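Surface-associated protein CshB (Streptococcus gordonii, PDB 6YZG) is a cell-wall-anchored streptococcal surface adhesin that probably binds host fibronectin, its non-repetitive domain 2 being the part in this structure. Local coordinates at the interface of chains A and B. Residues are numbered along the deposited sequence; one frame, centred on the assembly and turned at random. Chains: chain A/B, Surface-associated protein CshB.

Contact 1: the interface of chains A and B. Residues chain A 35, 37, 127, 138, 140; chain B 243, 246, 262.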
ATOM      1  N   VAL A  35      23.066 -17.845 -18.167  1.00 11.08           N
ATOM      2  CA  VAL A  35      22.030 -18.468 -17.318  1.00 11.51           C
ATOM      3  C   VAL A  35      20.903 -18.958 -18.198  1.00 11.15           C
ATOM      4  O   VAL A  35      20.473 -18.299 -19.159  1.00 11.85           O
ATOM      5  CB  VAL A  35      21.522 -17.479 -16.264  1.00 14.00           C
ATOM      6  CG1 VAL A  35      22.604 -17.047 -15.307  1.00 14.62           C
ATOM      7  CG2 VAL A  35      20.837 -16.295 -16.839  1.00 18.81           C
ATOM      8  N   LEU A  37      17.071 -20.678 -17.726  1.00 10.51           N
ATOM      9  CA  LEU A  37      15.921 -21.060 -16.915  1.00 10.99           C
ATOM     10  C   LEU A  37      15.052 -21.954 -17.795  1.00 10.78           C
ATOM     11  O   LEU A  37      14.766 -21.611 -18.964  1.00 13.19           O
ATOM     12  CB  LEU A  37      15.051 -19.879 -16.495  1.00 11.94           C
ATOM     13  CG  LEU A  37      15.727 -18.691 -15.832  1.00 16.53           C
ATOM     14  CD1 LEU A  37      14.693 -17.685 -15.358  1.00 14.67           C
ATOM     15  CD2 LEU A  37      16.774 -19.015 -14.817  1.00 19.73           C
ATOM     16  N   ILE A 127      17.344 -24.299 -13.052  1.00 10.99           N
ATOM     17  CA  ILE A 127      18.335 -23.228 -13.322  1.00 12.25           C
ATOM     18  C   ILE A 127      19.678 -23.864 -13.629  1.00 13.93           C
ATOM     19  O   ILE A 127      20.059 -24.747 -12.913  1.00 13.89           O
ATOM     20  CB  ILE A 127      18.509 -22.333 -12.085  1.00 15.66           C
ATOM     21  CG1 ILE A 127      17.229 -21.600 -11.717  1.00 18.93           C
ATOM     22  CG2 ILE A 127      19.675 -21.375 -12.268  1.00 19.06           C
ATOM     23  CD1 ILE A 127      17.370 -21.079 -10.318  1.00 24.30           C
ATOM     24  N   PRO A 138      25.180 -21.030  -9.099  1.00 11.62           N
ATOM     25  CA  PRO A 138      24.770 -19.636  -9.202  1.00 11.79           C
ATOM     26  C   PRO A 138      24.403 -19.014  -7.854  1.00 11.04           C
ATOM     27  O   PRO A 138      24.177 -19.746  -6.866  1.00 11.05           O
ATOM     28  CB  PRO A 138      23.506 -19.798 -10.039  1.00 13.40           C
ATOM     29  CG  PRO A 138      22.922 -21.086  -9.622  1.00 13.17           C
ATOM     30  CD  PRO A 138      24.125 -22.010  -9.361  1.00 12.35           C
ATOM     31  N   VAL A 140      21.569 -16.575  -6.728  1.00  9.60           N
ATOM     32  CA  VAL A 140      20.267 -16.135  -7.262  1.00  9.79           C
ATOM     33  C   VAL A 140      19.617 -15.218  -6.259  1.00  9.85           C
ATOM     34  O   VAL A 140      19.602 -15.523  -5.062  1.00  9.35           O
ATOM     35  CB  VAL A 140      19.342 -17.303  -7.518  1.00 10.17           C
ATOM     36  CG1 VAL A 140      18.010 -16.831  -7.985  1.00 11.47           C
ATOM     37  CG2 VAL A 140      19.947 -18.259  -8.526  1.00 14.12           C
TER
ATOM     38  N   ALA B 243      21.450 -23.241  -6.092  1.00 10.60           N
ATOM     39  CA  ALA B 243      20.143 -23.770  -6.496  1.00 11.18           C
ATOM     40  C   ALA B 243      20.216 -24.319  -7.918  1.00 10.18           C
ATOM     41  O   ALA B 243      20.759 -23.620  -8.792  1.00 13.51           O
ATOM     42  CB  ALA B 243      19.124 -22.679  -6.418  1.00 11.65           C
ATOM     43  N   VAL B 246      14.268 -23.169  -8.495  1.00  9.55           N
ATOM     44  CA  VAL B 246      13.632 -22.131  -7.677  1.00  9.66           C
ATOM     45  C   VAL B 246      12.189 -22.042  -8.069  1.00  9.68           C
ATOM     46  O   VAL B 246      11.838 -22.270  -9.243  1.00 11.44           O
ATOM     47  CB  VAL B 246      14.288 -20.768  -7.837  1.00 11.26           C
ATOM     48  CG1 VAL B 246      15.685 -20.769  -7.290  1.00 11.62           C
ATOM     49  CG2 VAL B 246      14.247 -20.271  -9.221  1.00 16.59           C
ATOM     50  N   PHE B 262      20.800 -12.579 -10.848  1.00 13.11           N
ATOM     51  CA  PHE B 262      21.999 -13.375 -10.580  1.00 12.96           C
ATOM     52  C   PHE B 262      23.124 -12.433 -10.209  1.00 15.64           C
ATOM     53  O   PHE B 262      23.295 -11.384 -10.856  1.00 17.98           O
ATOM     54  CB  PHE B 262      22.347 -14.220 -11.785  1.00 14.19           C
ATOM     55  CG  PHE B 262      21.398 -15.336 -12.084  1.00 13.36           C
ATOM     56  CD1 PHE B 262      20.129 -15.121 -12.630  1.00 15.41           C
ATOM     57  CD2 PHE B 262      21.702 -16.634 -11.714  1.00 15.62           C
ATOM     58  CE1 PHE B 262      19.256 -16.181 -12.795  1.00 15.87           C
ATOM     59  CE2 PHE B 262      20.872 -17.715 -11.967  1.00 13.73           C
ATOM     60  CZ  PHE B 262      19.612 -17.482 -12.488  1.00 16.66           C
TER
HETATM   61  O   HOH W   1      21.221 -20.399  -6.601  1.00 20.60           O
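The aromatic ring of B:Phe262, on strand 258-263, is inserted among apolar side chains of chain A within the non-repetitive domain 2 fold of the CshA/CshB adhesins. One face of the ring takes A:Val35 CG1, a methyl standing 3.7 Å from the ring centroid in a CH-pi contact. Around the rim, A:Ile127 CG2 and A:Pro138 CB lie in the ring plane, CG2 at 3.9 Å from B:Phe262 CE2, and together with the methyl over the face they should limit tilting of the ring. A:Val140 runs alongside the phenylalanine, pointing the same way, and its CG2 comes to 3.6 Å from B:Phe262 CE2. A:Leu37 slides past in the opposite direction and brings CD2 toward CZ at the ring's far end.

A:Ile127 serves two partners by splitting its branches. While CG2 meets the ring, CG1 lies anti to the carbonyl carbon (chi1 -63°) and carries CD1 to B:Val246 on strand 245-252. The two side chains cross at about a right angle, and CD1 touches both valine methyls, packing tightly at 3.4 Å from B:Val246 CG2.

Farther along, A:Pro138 turns its ring toward the backbone of B:Ala243, with CG 3.4 Å from B:Ala243 O. Water 1 bridges the same two residues, lying 3.0 Å from A:Pro138 O and 2.9 Å from B:Ala243 N. Behind the side chains, an antiparallel beta bridge between A:Val140, on strand 139-144, and B:Phe262 positions the ring by placing both side chains on the same side of the sheet.

Contact 2: the interface of chains A and B. Residues chain A 2, 4, 37, 125, 140; chain B 258, 260, 262.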
ATOM      1  N   LEU A   2      17.095 -10.014 -14.195  1.00 10.54           N
ATOM      2  CA  LEU A   2      16.787 -10.468 -15.578  1.00  9.98           C
ATOM      3  C   LEU A   2      15.729  -9.596 -16.207  1.00 11.51           C
ATOM      4  O   LEU A   2      14.705  -9.269 -15.602  1.00 11.95           O
ATOM      5  CB  LEU A   2      16.336 -11.915 -15.556  1.00 10.16           C
ATOM      6  CG  LEU A   2      17.373 -12.937 -15.082  1.00 10.78           C
ATOM      7  CD1 LEU A   2      16.793 -14.312 -15.064  1.00 11.89           C
ATOM      8  CD2 LEU A   2      18.664 -12.878 -15.902  1.00 11.64           C
ATOM      9  N   PHE A   4      13.008  -9.870 -18.486  1.00 11.92           N
ATOM     10  CA  PHE A   4      12.088 -10.828 -19.072  1.00 11.50           C
ATOM     11  C   PHE A   4      11.369 -10.276 -20.281  1.00 12.86           C
ATOM     12  O   PHE A   4      10.679 -11.075 -20.998  1.00 15.50           O
ATOM     13  CB  PHE A   4      11.115 -11.279 -17.995  1.00 11.56           C
ATOM     14  CG  PHE A   4      11.733 -12.081 -16.877  1.00 12.20           C
ATOM     15  CD1 PHE A   4      12.427 -13.274 -17.176  1.00 12.86           C
ATOM     16  CD2 PHE A   4      11.648 -11.682 -15.544  1.00 13.42           C
ATOM     17  CE1 PHE A   4      12.984 -14.048 -16.150  1.00 13.85           C
ATOM     18  CE2 PHE A   4      12.264 -12.440 -14.561  1.00 13.98           C
ATOM     19  CZ  PHE A   4      12.884 -13.619 -14.857  1.00 13.90           C
ATOM     20  N   LEU A  37      17.071 -20.678 -17.726  1.00 10.51           N
ATOM     21  CA  LEU A  37      15.921 -21.060 -16.915  1.00 10.99           C
ATOM     22  C   LEU A  37      15.052 -21.954 -17.795  1.00 10.78           C
ATOM     23  O   LEU A  37      14.766 -21.611 -18.964  1.00 13.19           O
ATOM     24  CB  LEU A  37      15.051 -19.879 -16.495  1.00 11.94           C
ATOM     25  CG  LEU A  37      15.727 -18.691 -15.832  1.00 16.53           C
ATOM     26  CD1 LEU A  37      14.693 -17.685 -15.358  1.00 14.67           C
ATOM     27  CD2 LEU A  37      16.774 -19.015 -14.817  1.00 19.73           C
ATOM     28  N   PHE A 125      11.261 -23.266 -11.859  1.00  9.39           N
ATOM     29  CA  PHE A 125      12.313 -23.275 -12.890  1.00  9.23           C
ATOM     30  C   PHE A 125      13.487 -24.160 -12.481  1.00 10.53           C
ATOM     31  O   PHE A 125      13.915 -24.133 -11.380  1.00 11.05           O
ATOM     32  CB  PHE A 125      12.912 -21.870 -13.020  1.00 10.34           C
ATOM     33  CG  PHE A 125      11.992 -20.812 -13.575  1.00 10.98           C
ATOM     34  CD1 PHE A 125      11.700 -20.751 -14.924  1.00 11.77           C
ATOM     35  CD2 PHE A 125      11.411 -19.880 -12.756  1.00 12.41           C
ATOM     36  CE1 PHE A 125      10.863 -19.777 -15.443  1.00 12.52           C
ATOM     37  CE2 PHE A 125      10.569 -18.917 -13.272  1.00 12.68           C
ATOM     38  CZ  PHE A 125      10.309 -18.851 -14.609  1.00 13.28           C
ATOM     39  N   VAL A 140      21.569 -16.575  -6.728  1.00  9.60           N
ATOM     40  CA  VAL A 140      20.267 -16.135  -7.262  1.00  9.79           C
ATOM     41  C   VAL A 140      19.617 -15.218  -6.259  1.00  9.85           C
ATOM     42  O   VAL A 140      19.602 -15.523  -5.062  1.00  9.35           O
ATOM     43  CB  VAL A 140      19.342 -17.303  -7.518  1.00 10.17           C
ATOM     44  CG1 VAL A 140      18.010 -16.831  -7.985  1.00 11.47           C
ATOM     45  CG2 VAL A 140      19.947 -18.259  -8.526  1.00 14.12           C
TER
ATOM     46  N   MET B 258       7.155 -11.619 -10.234  1.00  9.88           N
ATOM     47  CA  MET B 258       8.468 -12.193  -9.895  1.00 10.37           C
ATOM     48  C   MET B 258       9.576 -11.327 -10.467  1.00 10.71           C
ATOM     49  O   MET B 258       9.572 -11.023 -11.664  1.00 10.81           O
ATOM     50  CB  MET B 258       8.590 -13.592 -10.472  1.00 10.54           C
ATOM     51  CG  MET B 258       9.771 -14.355  -9.944  1.00 10.51           C
ATOM     52  SD  MET B 258      10.085 -15.872 -10.867  1.00 12.18           S
ATOM     53  CE  MET B 258      10.918 -15.163 -12.269  1.00 12.17           C
ATOM     54  N   MET B 260      13.812 -11.846 -10.640  1.00  9.47           N
ATOM     55  CA  MET B 260      14.878 -12.850 -10.412  1.00  9.35           C
ATOM     56  C   MET B 260      16.162 -12.258 -10.982  1.00  9.53           C
ATOM     57  O   MET B 260      16.139 -11.748 -12.122  1.00  9.32           O
ATOM     58  CB  MET B 260      14.613 -14.194 -11.065  1.00 10.60           C
ATOM     59  CG  MET B 260      15.718 -15.223 -10.741  1.00 11.26           C
ATOM     60  SD  MET B 260      15.500 -16.774 -11.712  1.00 15.03           S
ATOM     61  CE  MET B 260      13.996 -17.424 -11.056  1.00 15.21           C
ATOM     62  N   PHE B 262      20.800 -12.579 -10.848  1.00 13.11           N
ATOM     63  CA  PHE B 262      21.999 -13.375 -10.580  1.00 12.96           C
ATOM     64  C   PHE B 262      23.124 -12.433 -10.209  1.00 15.64           C
ATOM     65  O   PHE B 262      23.295 -11.384 -10.856  1.00 17.98           O
ATOM     66  CB  PHE B 262      22.347 -14.220 -11.785  1.00 14.19           C
ATOM     67  CG  PHE B 262      21.398 -15.336 -12.084  1.00 13.36           C
ATOM     68  CD1 PHE B 262      20.129 -15.121 -12.630  1.00 15.41           C
ATOM     69  CD2 PHE B 262      21.702 -16.634 -11.714  1.00 15.62           C
ATOM     70  CE1 PHE B 262      19.256 -16.181 -12.795  1.00 15.87           C
ATOM     71  CE2 PHE B 262      20.872 -17.715 -11.967  1.00 13.73           C
ATOM     72  CZ  PHE B 262      19.612 -17.482 -12.488  1.00 16.66           C
TER
HETATM   73  O   HOH W   2      13.913  -9.796 -12.771  1.00 11.24           O
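B:Met260 and A:Leu37 reach toward each other tip to tip in the apolar core of this patch, where strand 258-263 of chain B packs into the non-repetitive domain 2 fold of chain A. The thioether sulfur B:Met260 SD rests 3.8 Å from A:Leu37 CD1. With CG anti to the backbone N (chi1 -177°), the methionine extends inward before bending at its last torsion (chi3 -66°), which turns CE toward A:Phe125 CD2. Nearer its backbone, the B:Met260 side chain crosses that of A:Val140 at a slant, CG meeting CG1. Behind this first shell, A:Leu37 CD1 lies over the centre of one face of the A:Phe125 ring, so leucine and phenylalanine of chain A support each other against the methionine.

B:Met258 also bends at its end, and its CE touches rim carbons of two aromatic rings, 3.6 Å from A:Phe4 CZ and 3.9 Å from A:Phe125 CE2. A:Leu2 CB covers one face of the A:Phe4 ring toward its rim, while A:Leu2 CD1 meets B:Phe262 CE1.

The hydrated side is backbone-led. A:Leu2 N donates to B:Met260 O at 2.9 Å, a nearly straight bond (172° at H) lying in the carbonyl plane. Water 2 also lies 3.0 Å from B:Met260 O and links B:Met260 N to A:Leu2 O, joining the N-terminal segment to the strand through an ordered water where the core uses direct carbon and sulfur contacts.

Contact 1 and contact 2 are neighbouring stretches of one surface, the centres of their C-alpha atoms about 7 Å apart. A:Leu37, A:Val140 and B:Phe262 belong to both, and strand 258-263 of chain B runs through the pair, with strands 33-41, 119-131 and 139-144 of chain A supplying partners in each. Contact 1 extends toward strand 245-252 of chain B, contact 2 toward the N-terminal segment of chain A. Two-fold symmetry repeats both with the chains exchanged: each copy lends strands to the sheet of the other, which suggests a strand-swapped dimer. The structure alone does not show whether such a dimer forms on the cell surface.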